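Local coordinates for exoribonuclease II, mitochondrial (PDB 6F3H), which degrades RNA from the 3' end in mitochondria as the exoribonuclease component of the mtEXO RNA degradosome, which also contains a helicase, at residues Asn237-Ser242 / Gln672-Phe677; Ser33-Asp38 / Gly637-Asn642; Asp61-Phe66 / Tyr75-Ser80. The protein carries 1 engineered substitution. All coordinates share one frame; numbering follows the deposited sequence.

Interaction 1 of 3, residues Asn237-Ser242 / Gln672-Phe677. With nucleotides of chain C.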
loop_
_atom_site.group_PDB
_atom_site.type_symbol
_atom_site.label_atom_id
_atom_site.label_comp_id
_atom_site.label_asym_id
_atom_site.label_seq_id
_atom_site.Cartn_x
_atom_site.Cartn_y
_atom_site.Cartn_z
ATOM N N ASN A 237 -0.356 -5.760 -7.662
ATOM C CA ASN A 237 -1.271 -4.720 -7.234
ATOM C C ASN A 237 -2.710 -5.209 -7.334
ATOM O O ASN A 237 -3.087 -5.897 -8.281
ATOM C CB ASN A 237 -1.097 -3.450 -8.062
ATOM C CG ASN A 237 -2.237 -2.429 -7.828
ATOM O OD1 ASN A 237 -2.550 -2.073 -6.694
ATOM N ND2 ASN A 237 -2.849 -1.965 -8.899
ATOM N N THR A 238 -3.497 -4.865 -6.309
ATOM C CA THR A 238 -4.896 -5.266 -6.169
ATOM C C THR A 238 -5.803 -4.679 -7.250
ATOM O O THR A 238 -6.842 -5.266 -7.577
ATOM C CB THR A 238 -5.422 -4.793 -4.815
ATOM O OG1 THR A 238 -4.378 -4.854 -3.834
ATOM C CG2 THR A 238 -6.605 -5.612 -4.392
ATOM N N ALA A 239 -5.497 -3.483 -7.741
ATOM C CA ALA A 239 -6.446 -2.800 -8.608
ATOM C C ALA A 239 -6.233 -3.194 -10.062
ATOM O O ALA A 239 -7.180 -3.543 -10.777
ATOM C CB ALA A 239 -6.298 -1.292 -8.425
ATOM N N LEU A 240 -4.973 -3.166 -10.481
ATOM C CA LEU A 240 -4.563 -3.607 -11.790
ATOM C C LEU A 240 -4.472 -5.109 -11.896
ATOM O O LEU A 240 -4.455 -5.620 -13.018
ATOM C CB LEU A 240 -3.191 -3.040 -12.111
ATOM C CG LEU A 240 -2.930 -1.555 -11.874
ATOM C CD1 LEU A 240 -1.579 -1.211 -12.510
ATOM C CD2 LEU A 240 -4.063 -0.682 -12.402
ATOM N N LEU A 241 -4.350 -5.807 -10.764
ATOM C CA LEU A 241 -4.129 -7.261 -10.715
ATOM C C LEU A 241 -2.948 -7.652 -11.583
ATOM O O LEU A 241 -3.031 -8.524 -12.443
ATOM C CB LEU A 241 -5.378 -8.052 -11.104
ATOM C CG LEU A 241 -6.644 -7.964 -10.248
ATOM C CD1 LEU A 241 -7.855 -8.585 -10.923
ATOM C CD2 LEU A 241 -6.400 -8.653 -8.939
ATOM N N SER A 242 -1.830 -6.982 -11.348
ATOM C CA SER A 242 -0.644 -7.224 -12.139
ATOM C C SER A 242 0.565 -6.970 -11.266
ATOM O O SER A 242 0.486 -6.173 -10.323
ATOM C CB SER A 242 -0.625 -6.308 -13.357
ATOM O OG SER A 242 0.699 -6.127 -13.784
ATOM N N GLN A 672 -17.719 -6.973 -3.812
ATOM C CA GLN A 672 -17.894 -6.272 -5.085
ATOM C C GLN A 672 -17.106 -4.967 -5.184
ATOM O O GLN A 672 -17.421 -4.130 -6.035
ATOM C CB GLN A 672 -19.376 -5.992 -5.342
ATOM C CG GLN A 672 -20.305 -6.985 -4.669
ATOM C CD GLN A 672 -21.724 -6.859 -5.154
ATOM O OE1 GLN A 672 -21.990 -6.148 -6.117
ATOM N NE2 GLN A 672 -22.645 -7.563 -4.503
ATOM N N LEU A 673 -16.080 -4.770 -4.365
ATOM C CA LEU A 673 -15.318 -3.536 -4.432
ATOM C C LEU A 673 -13.901 -3.752 -4.922
ATOM O O LEU A 673 -13.308 -4.803 -4.702
ATOM C CB LEU A 673 -15.226 -2.862 -3.082
ATOM C CG LEU A 673 -16.567 -2.611 -2.450
ATOM C CD1 LEU A 673 -16.309 -2.274 -0.991
ATOM C CD2 LEU A 673 -17.228 -1.482 -3.216
ATOM N N SER A 674 -13.368 -2.721 -5.563
ATOM C CA SER A 674 -11.997 -2.622 -6.037
ATOM C C SER A 674 -11.144 -1.871 -5.001
ATOM O O SER A 674 -11.565 -1.663 -3.854
ATOM C CB SER A 674 -12.024 -1.922 -7.405
ATOM O OG SER A 674 -10.733 -1.638 -7.916
ATOM N N SER A 675 -9.964 -1.414 -5.415
ATOM C CA SER A 675 -9.142 -0.532 -4.609
ATOM C C SER A 675 -8.669 0.598 -5.504
ATOM O O SER A 675 -8.774 0.537 -6.733
ATOM C CB SER A 675 -7.954 -1.261 -3.965
ATOM O OG SER A 675 -6.784 -1.214 -4.771
ATOM N N SER A 676 -8.165 1.644 -4.870
ATOM C CA SER A 676 -7.751 2.827 -5.593
ATOM C C SER A 676 -6.287 2.690 -5.981
ATOM O O SER A 676 -5.514 1.967 -5.349
ATOM C CB SER A 676 -8.017 4.088 -4.759
ATOM O OG SER A 676 -6.873 4.541 -4.051
ATOM N N PHE A 677 -5.927 3.355 -7.065
ATOM C CA PHE A 677 -4.594 3.233 -7.616
ATOM C C PHE A 677 -4.164 4.561 -8.196
ATOM O O PHE A 677 -4.995 5.349 -8.641
ATOM C CB PHE A 677 -4.523 2.132 -8.700
ATOM C CG PHE A 677 -5.457 2.346 -9.877
ATOM C CD1 PHE A 677 -6.787 1.933 -9.817
ATOM C CD2 PHE A 677 -5.007 2.963 -11.042
ATOM C CE1 PHE A 677 -7.645 2.130 -10.902
ATOM C CE2 PHE A 677 -5.863 3.162 -12.128
ATOM C CZ PHE A 677 -7.180 2.753 -12.057
ATOM P P A C 1 -8.505 -5.829 -1.455
ATOM O OP1 A C 1 -7.072 -5.465 -1.394
ATOM O OP2 A C 1 -9.343 -5.379 -2.603
ATOM O "O5'" A C 1 -9.076 -5.237 -0.097
ATOM C "C5'" A C 1 -9.101 -3.837 0.108
ATOM C "C4'" A C 1 -10.332 -3.225 -0.512
ATOM O "O4'" A C 1 -11.518 -3.798 0.102
ATOM C "C3'" A C 1 -10.474 -1.732 -0.293
ATOM O "O3'" A C 1 -9.797 -0.962 -1.245
ATOM C "C2'" A C 1 -11.976 -1.520 -0.282
ATOM O "O2'" A C 1 -12.485 -1.548 -1.607
ATOM C "C1'" A C 1 -12.430 -2.780 0.436
ATOM N N9 A C 1 -12.357 -2.636 1.901
ATOM C C8 A C 1 -11.473 -1.895 2.652
ATOM N N7 A C 1 -11.651 -2.012 3.937
ATOM C C5 A C 1 -12.710 -2.900 4.035
ATOM C C6 A C 1 -13.381 -3.434 5.139
ATOM N N6 A C 1 -13.056 -3.123 6.398
ATOM N N1 A C 1 -14.396 -4.297 4.902
ATOM C C2 A C 1 -14.713 -4.597 3.638
ATOM N N3 A C 1 -14.157 -4.161 2.512
ATOM C C4 A C 1 -13.152 -3.306 2.791
ATOM P P G C 2 -9.114 0.358 -0.709
ATOM O OP1 G C 2 -8.030 0.799 -1.646
ATOM O OP2 G C 2 -8.943 0.056 0.743
ATOM O "O5'" G C 2 -10.297 1.409 -0.720
ATOM C "C5'" G C 2 -10.994 1.683 -1.918
ATOM C "C4'" G C 2 -11.925 2.851 -1.756
ATOM O "O4'" G C 2 -13.042 2.493 -0.915
ATOM C "C3'" G C 2 -11.342 4.074 -1.090
ATOM O "O3'" G C 2 -10.575 4.829 -1.998
ATOM C "C2'" G C 2 -12.582 4.790 -0.584
ATOM O "O2'" G C 2 -13.227 5.502 -1.623
ATOM C "C1'" G C 2 -13.467 3.616 -0.190
ATOM N N9 G C 2 -13.268 3.279 1.201
ATOM C C8 G C 2 -12.529 2.197 1.594
ATOM N N7 G C 2 -12.484 2.105 2.881
ATOM C C5 G C 2 -13.232 3.192 3.314
ATOM C C6 G C 2 -13.519 3.585 4.624
ATOM O O6 G C 2 -13.126 2.995 5.633
ATOM N N1 G C 2 -14.317 4.747 4.667
ATOM C C2 G C 2 -14.794 5.463 3.573
ATOM N N2 G C 2 -15.556 6.562 3.853
ATOM N N3 G C 2 -14.516 5.082 2.314
ATOM C C4 G C 2 -13.741 3.954 2.288
ATOM P P A C 3 -9.365 5.698 -1.464
ATOM O OP1 A C 3 -8.670 6.359 -2.599
ATOM O OP2 A C 3 -8.605 4.840 -0.556
ATOM O "O5'" A C 3 -10.097 6.781 -0.552
ATOM C "C5'" A C 3 -10.923 7.778 -1.127
ATOM C "C4'" A C 3 -11.445 8.745 -0.092
ATOM O "O4'" A C 3 -12.395 8.074 0.776
ATOM C "C3'" A C 3 -10.408 9.334 0.859
ATOM O "O3'" A C 3 -9.710 10.427 0.297
ATOM C "C2'" A C 3 -11.240 9.682 2.083
ATOM O "O2'" A C 3 -11.963 10.878 1.900
ATOM C "C1'" A C 3 -12.231 8.523 2.098
ATOM N N9 A C 3 -11.640 7.420 2.834
ATOM C C8 A C 3 -10.865 6.404 2.359
ATOM N N7 A C 3 -10.459 5.601 3.296
ATOM C C5 A C 3 -10.996 6.162 4.428
ATOM C C6 A C 3 -10.929 5.780 5.749
ATOM N N6 A C 3 -10.264 4.699 6.147
ATOM N N1 A C 3 -11.579 6.569 6.635
ATOM C C2 A C 3 -12.250 7.657 6.204
ATOM N N3 A C 3 -12.384 8.121 4.972
ATOM C C4 A C 3 -11.714 7.302 4.161
#
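Residues Asn237-Ser242 form a tight turn with helical angles at Thr238-Leu240, and the loop Gln672-Phe677 passes it with the CA atoms of Ala239 and Ser675 5.3 Å apart. The turn links strands 231-237 and 242-248 and ends in a G1 beta bulge, where Leu241 and Ser242 together stand opposite Asn237. Leu241 takes left-handed backbone angles.

The contact is made by small and apolar groups. Ala239 CB points from the turn into the loop. It sits 3.5 Å from Ser675 O and equally close to CD1 of Phe677. Leu240 lies beside it. Its CG is anti to the carbonyl carbon, which sends CD2 over one face of the Phe677 ring. This is a CH-pi contact, with CD2 of Leu240 4.2 Å from the Phe677 ring centroid and 18° off the normal. The Phe677 CG lies between its own N and carbonyl carbon (chi1 59°), so the ring is turned back along its own loop. Ser675 O then comes to the ring edge, in its plane. Ser674 OG donates to this oxygen on an in-plane lone pair. Leu30 of helix 27-31 also packs on both Leu240 and Phe677.

The loop 672-677 also lines the RNA backbone. Ser674 O accepts a bond from O2' of A1 of chain C, which is consistent with a preference for RNA. The methyl CG2 of Thr238, anti to its N, packs beside the phosphate of A1 of chain C. Ser676 N gives a weak bond to OP1 of G2 of chain C, 3.3 Å away. One phosphate further on, Ser676 OG donates to OP1 of A3 of chain C over 2.9 Å.

Interaction 2 of 3, residues Ser33-Asp38 / Gly637-Asn642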
loop_
_atom_site.group_PDB
_atom_site.type_symbol
_atom_site.label_atom_id
_atom_site.label_comp_id
_atom_site.label_asym_id
_atom_site.label_seq_id
_atom_site.Cartn_x
_atom_site.Cartn_y
_atom_site.Cartn_z
ATOM N N SER A 33 -10.712 -3.249 -15.927
ATOM C CA SER A 33 -10.832 -4.118 -14.777
ATOM C C SER A 33 -10.845 -5.574 -15.230
ATOM O O SER A 33 -10.828 -5.887 -16.426
ATOM C CB SER A 33 -12.103 -3.790 -14.003
ATOM O OG SER A 33 -12.421 -4.865 -13.137
ATOM N N LEU A 34 -10.821 -6.471 -14.253
ATOM C CA LEU A 34 -10.868 -7.883 -14.578
ATOM C C LEU A 34 -12.162 -8.187 -15.296
ATOM O O LEU A 34 -13.242 -7.811 -14.832
ATOM C CB LEU A 34 -10.751 -8.752 -13.326
ATOM C CG LEU A 34 -10.790 -10.269 -13.561
ATOM C CD1 LEU A 34 -9.488 -10.743 -14.132
ATOM C CD2 LEU A 34 -11.075 -11.022 -12.281
ATOM N N ASN A 35 -12.043 -8.930 -16.395
ATOM C CA ASN A 35 -13.135 -9.114 -17.334
ATOM C C ASN A 35 -12.913 -10.409 -18.102
ATOM O O ASN A 35 -11.786 -10.898 -18.213
ATOM C CB ASN A 35 -13.200 -7.919 -18.277
ATOM C CG ASN A 35 -14.558 -7.702 -18.813
ATOM O OD1 ASN A 35 -15.467 -8.482 -18.530
ATOM N ND2 ASN A 35 -14.749 -6.586 -19.510
ATOM N N VAL A 36 -13.998 -10.942 -18.669
ATOM C CA VAL A 36 -13.890 -12.191 -19.421
ATOM C C VAL A 36 -13.023 -11.966 -20.654
ATOM O O VAL A 36 -13.041 -10.892 -21.266
ATOM C CB VAL A 36 -15.277 -12.755 -19.784
ATOM C CG1 VAL A 36 -16.209 -12.731 -18.583
ATOM C CG2 VAL A 36 -15.882 -11.972 -20.905
ATOM N N GLY A 37 -12.205 -12.952 -20.985
ATOM C CA GLY A 37 -11.220 -12.815 -22.025
ATOM C C GLY A 37 -9.844 -12.507 -21.493
ATOM O O GLY A 37 -8.849 -12.677 -22.212
ATOM N N ASP A 38 -9.777 -12.032 -20.259
ATOM C CA ASP A 38 -8.498 -11.777 -19.637
ATOM C C ASP A 38 -7.776 -13.099 -19.455
ATOM O O ASP A 38 -8.400 -14.135 -19.232
ATOM C CB ASP A 38 -8.698 -11.076 -18.298
ATOM C CG ASP A 38 -8.988 -9.587 -18.450
ATOM O OD1 ASP A 38 -8.758 -9.036 -19.548
ATOM O OD2 ASP A 38 -9.398 -8.957 -17.457
ATOM N N GLY A 637 -13.557 0.290 -10.043
ATOM C CA GLY A 637 -14.644 -0.583 -9.715
ATOM C C GLY A 637 -14.458 -1.870 -10.471
ATOM O O GLY A 637 -13.445 -2.100 -11.141
ATOM N N LEU A 638 -15.472 -2.715 -10.381
ATOM C CA LEU A 638 -15.415 -4.041 -10.970
ATOM C C LEU A 638 -16.427 -4.220 -12.097
ATOM O O LEU A 638 -17.466 -3.555 -12.156
ATOM C CB LEU A 638 -15.643 -5.120 -9.909
ATOM C CG LEU A 638 -14.619 -5.251 -8.784
ATOM C CD1 LEU A 638 -14.993 -6.359 -7.836
ATOM C CD2 LEU A 638 -13.267 -5.550 -9.369
ATOM N N ASN A 639 -16.093 -5.123 -13.010
ATOM C CA ASN A 639 -17.065 -5.628 -13.963
ATOM C C ASN A 639 -17.899 -6.674 -13.233
ATOM O O ASN A 639 -17.355 -7.687 -12.780
ATOM C CB ASN A 639 -16.347 -6.233 -15.165
ATOM C CG ASN A 639 -15.522 -5.210 -15.923
ATOM O OD1 ASN A 639 -14.292 -5.258 -15.908
ATOM N ND2 ASN A 639 -16.195 -4.276 -16.582
ATOM N N LEU A 640 -19.207 -6.438 -13.098
ATOM C CA LEU A 640 -20.056 -7.286 -12.264
ATOM C C LEU A 640 -21.234 -7.885 -13.026
ATOM O O LEU A 640 -21.739 -7.304 -13.991
ATOM C CB LEU A 640 -20.605 -6.512 -11.068
ATOM C CG LEU A 640 -19.577 -6.222 -9.992
ATOM C CD1 LEU A 640 -20.210 -5.370 -8.934
ATOM C CD2 LEU A 640 -19.104 -7.533 -9.398
ATOM N N GLY A 641 -21.698 -9.045 -12.542
ATOM C CA GLY A 641 -22.859 -9.671 -13.129
ATOM C C GLY A 641 -24.108 -8.857 -12.884
ATOM O O GLY A 641 -24.189 -8.052 -11.960
ATOM N N ASN A 642 -25.113 -9.093 -13.724
ATOM C CA ASN A 642 -26.286 -8.230 -13.704
ATOM C C ASN A 642 -27.019 -8.339 -12.379
ATOM O O ASN A 642 -27.443 -7.323 -11.810
ATOM C CB ASN A 642 -27.195 -8.558 -14.886
ATOM C CG ASN A 642 -26.722 -7.892 -16.168
ATOM O OD1 ASN A 642 -25.803 -7.063 -16.148
ATOM N ND2 ASN A 642 -27.334 -8.256 -17.289
#
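Asn639 lays its side-chain amide against that of Asn35. The two planes are 14° apart and stacked, with CG of Asn35 3.9 Å from CG of Asn639, although the side chains themselves cross at about a right angle. Asn35 has CG anti to its N, while Asn639 has CG anti to its carbonyl carbon. Asn639 CB also comes to 3.5 Å from Leu34 O.

Ser33 meets the 637-642 segment through its hydroxyl. Its OG, anti to the backbone N, lies 3.6 Å from Gly637 O. The tip of Leu638, through CD2, touches the same Ser33 OG.

The Asn35 side is held by a type II beta turn from Asn35 to Asp38, with Gly37 at the position of positive phi. Asp38 N bonds back to Asn35 O. Asp38 OD2 receives Asn35 N over 2.9 Å from above the carboxylate plane and also pairs with Arg84 in a salt bridge. Val36 N bonds to Asn35 OD1 from above the carbonyl plane, which probably limits the rotation of that amide. The contact joins the loop before strand 39-42 to the RNB-domain loop before helix 642-657, where Gly641 is the N-cap.

The surfaces that meet near the protein surface are mainly amides, carbonyls and a hydroxyl, so the contact is mainly polar in character, with little apolar burial.

Interaction 3 of 3, residues Asp61-Phe66 / Tyr75-Ser80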
loop_
_atom_site.group_PDB
_atom_site.type_symbol
_atom_site.label_atom_id
_atom_site.label_comp_id
_atom_site.label_asym_id
_atom_site.label_seq_id
_atom_site.Cartn_x
_atom_site.Cartn_y
_atom_site.Cartn_z
ATOM N N ASP A 61 -22.341 -15.949 -4.113
ATOM C CA ASP A 61 -20.997 -16.378 -4.524
ATOM C C ASP A 61 -20.384 -15.295 -5.395
ATOM O O ASP A 61 -20.895 -15.032 -6.501
ATOM C CB ASP A 61 -20.993 -17.709 -5.283
ATOM N N PRO A 62 -19.314 -14.651 -4.958
ATOM C CA PRO A 62 -18.741 -13.559 -5.745
ATOM C C PRO A 62 -17.449 -13.948 -6.443
ATOM O O PRO A 62 -16.582 -13.093 -6.652
ATOM C CB PRO A 62 -18.494 -12.477 -4.692
ATOM C CG PRO A 62 -18.300 -13.256 -3.405
ATOM C CD PRO A 62 -18.738 -14.688 -3.612
ATOM N N ARG A 63 -17.297 -15.216 -6.821
ATOM C CA ARG A 63 -16.068 -15.615 -7.478
ATOM C C ARG A 63 -16.184 -15.592 -8.988
ATOM O O ARG A 63 -17.248 -15.808 -9.576
ATOM C CB ARG A 63 -15.590 -16.988 -7.039
ATOM C CG ARG A 63 -15.552 -17.125 -5.576
ATOM C CD ARG A 63 -15.451 -18.555 -5.248
ATOM N NE ARG A 63 -16.672 -19.246 -5.600
ATOM C CZ ARG A 63 -16.812 -20.559 -5.498
ATOM N NH1 ARG A 63 -15.794 -21.314 -5.074
ATOM N NH2 ARG A 63 -17.963 -21.110 -5.847
ATOM N N TYR A 64 -15.041 -15.361 -9.603
ATOM C CA TYR A 64 -14.935 -15.408 -11.030
ATOM C C TYR A 64 -14.760 -16.834 -11.476
ATOM O O TYR A 64 -14.219 -17.675 -10.760
ATOM C CB TYR A 64 -13.747 -14.594 -11.482
ATOM C CG TYR A 64 -13.962 -13.126 -11.337
ATOM C CD1 TYR A 64 -13.886 -12.507 -10.096
ATOM C CD2 TYR A 64 -14.245 -12.350 -12.444
ATOM C CE1 TYR A 64 -14.088 -11.142 -9.971
ATOM C CE2 TYR A 64 -14.439 -11.005 -12.332
ATOM C CZ TYR A 64 -14.362 -10.392 -11.103
ATOM O OH TYR A 64 -14.564 -9.024 -11.042
ATOM N N THR A 65 -15.158 -17.085 -12.706
ATOM C CA THR A 65 -14.978 -18.388 -13.298
ATOM C C THR A 65 -13.850 -18.281 -14.290
ATOM O O THR A 65 -13.855 -17.403 -15.153
ATOM C CB THR A 65 -16.230 -18.855 -14.000
ATOM O OG1 THR A 65 -17.364 -18.571 -13.170
ATOM C CG2 THR A 65 -16.123 -20.320 -14.279
ATOM N N PHE A 66 -12.873 -19.136 -14.132
ATOM C CA PHE A 66 -11.761 -19.193 -15.048
ATOM C C PHE A 66 -11.744 -20.563 -15.686
ATOM O O PHE A 66 -12.167 -21.541 -15.077
ATOM C CB PHE A 66 -10.474 -18.951 -14.336
ATOM C CG PHE A 66 -10.455 -17.702 -13.592
ATOM C CD1 PHE A 66 -11.070 -17.604 -12.360
ATOM C CD2 PHE A 66 -9.815 -16.607 -14.115
ATOM C CE1 PHE A 66 -11.029 -16.424 -11.660
ATOM C CE2 PHE A 66 -9.771 -15.431 -13.436
ATOM C CZ PHE A 66 -10.379 -15.335 -12.201
ATOM N N TYR A 75 -13.088 -21.558 -10.085
ATOM C CA TYR A 75 -13.766 -20.432 -9.458
ATOM C C TYR A 75 -12.823 -19.852 -8.431
ATOM O O TYR A 75 -12.338 -20.578 -7.559
ATOM C CB TYR A 75 -15.053 -20.873 -8.790
ATOM C CG TYR A 75 -15.963 -21.549 -9.755
ATOM C CD1 TYR A 75 -16.786 -20.819 -10.604
ATOM C CD2 TYR A 75 -15.983 -22.923 -9.841
ATOM C CE1 TYR A 75 -17.636 -21.458 -11.486
ATOM C CE2 TYR A 75 -16.809 -23.571 -10.720
ATOM C CZ TYR A 75 -17.638 -22.837 -11.545
ATOM O OH TYR A 75 -18.478 -23.478 -12.437
ATOM N N ALA A 76 -12.548 -18.562 -8.534
ATOM C CA ALA A 76 -11.533 -18.010 -7.663
ATOM C C ALA A 76 -11.847 -16.569 -7.343
ATOM O O ALA A 76 -12.519 -15.873 -8.105
ATOM C CB ALA A 76 -10.138 -18.103 -8.283
HETATM N N MSE A 77 -11.339 -16.137 -6.196
HETATM C CA MSE A 77 -11.416 -14.753 -5.795
HETATM C C MSE A 77 -10.618 -13.921 -6.742
HETATM O O MSE A 77 -9.506 -14.272 -7.109
HETATM C CB MSE A 77 -10.892 -14.551 -4.373
HETATM C CG MSE A 77 -11.904 -14.905 -3.309
HETATM SE SE MSE A 77 -13.709 -14.354 -3.824
HETATM C CE MSE A 77 -14.739 -15.331 -2.473
ATOM N N LYS A 78 -11.199 -12.797 -7.117
ATOM C CA LYS A 78 -10.501 -11.788 -7.885
ATOM C C LYS A 78 -9.035 -11.670 -7.491
ATOM O O LYS A 78 -8.171 -11.547 -8.352
ATOM C CB LYS A 78 -11.220 -10.462 -7.687
ATOM C CG LYS A 78 -10.485 -9.278 -8.222
ATOM C CD LYS A 78 -11.197 -7.992 -7.793
ATOM C CE LYS A 78 -10.595 -7.368 -6.519
ATOM N NZ LYS A 78 -9.704 -6.183 -6.790
ATOM N N ASN A 79 -8.736 -11.724 -6.202
ATOM C CA ASN A 79 -7.372 -11.514 -5.744
ATOM C C ASN A 79 -6.505 -12.750 -5.827
ATOM O O ASN A 79 -5.301 -12.662 -5.561
ATOM C CB ASN A 79 -7.398 -11.001 -4.330
ATOM C CG ASN A 79 -8.073 -9.698 -4.260
ATOM O OD1 ASN A 79 -9.244 -9.594 -4.618
ATOM N ND2 ASN A 79 -7.346 -8.671 -3.869
ATOM N N SER A 80 -7.078 -13.888 -6.195
ATOM C CA SER A 80 -6.234 -15.019 -6.515
ATOM C C SER A 80 -5.499 -14.830 -7.831
ATOM O O SER A 80 -4.707 -15.695 -8.189
ATOM C CB SER A 80 -7.059 -16.300 -6.577
ATOM O OG SER A 80 -7.701 -16.558 -5.340
#
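Tyr64 and Ala76 grip each other by two backbone bonds. Tyr64 N donates to Ala76 O over 3.0 Å, and Ala76 N returns to Tyr64 O over 2.9 Å. Both donors lie in the plane of the carbonyl they meet. Tyr64 O also takes a CA-H contact from Tyr75. The next pair, Thr65 with Tyr75, is non-hydrogen-bonded. Its side chains lie alongside each other on one face of the sheet, and Thr65 CG2 and OG1 each approach Tyr75 CE1 to 3.4 Å.

Arg63 crosses Tyr75 at about a right angle. A bend at chi3 (-68°) brings its guanidinium flat over Tyr75 CB, which sits 3.7 Å from CZ of Arg63. Further back, Arg63 CG meets CE of Met77, a selenomethionine whose chain is bent at chi2.

These strands are the hairpin 64-68/73-76 of a five-stranded antiparallel sheet. The strand order, with a 3-10 turn at 78-80 leading into strand 81-85, is consistent with an SH3-like barrel.

On the face of Tyr64 and Ala76, the Tyr64 ring runs beside Lys78, with CE1 of Tyr64 3.7 Å from CB of Lys78. Phe66 CE1 reaches Ala76 CB at 3.9 Å. Phe66 also packs on Val40 and Leu42 of strand 39-42, and Tyr64 rests on Cys52 and Leu34. Beyond them, Lys78 extends to a weak bond from NZ to Thr238 O, Ser80 N closes the 3-10 turn on Met77 O, and Asn79 packs on an RNA phosphate.

The three contacts form one cluster, with centres 11 to 14 Å apart, away from the magnesium site. Interaction 3 lies within the N-terminal five-stranded sheet. Interaction 2 attaches the loop before strand 39-42 of that sheet to the RNB segment ahead of helix 642-657. Interaction 1 brings in the turn 237-242 and the RNA-binding loop after helix 663-670. Along the chain, 61-80 falls between the two segments of interaction 2, and interactions 1 and 2 interleave along the chain. Leu34 packs on both Leu241 and Tyr64, and Lys78 touches Leu638 and Leu241. Distant parts of the sequence thus meet beside the bound RNA.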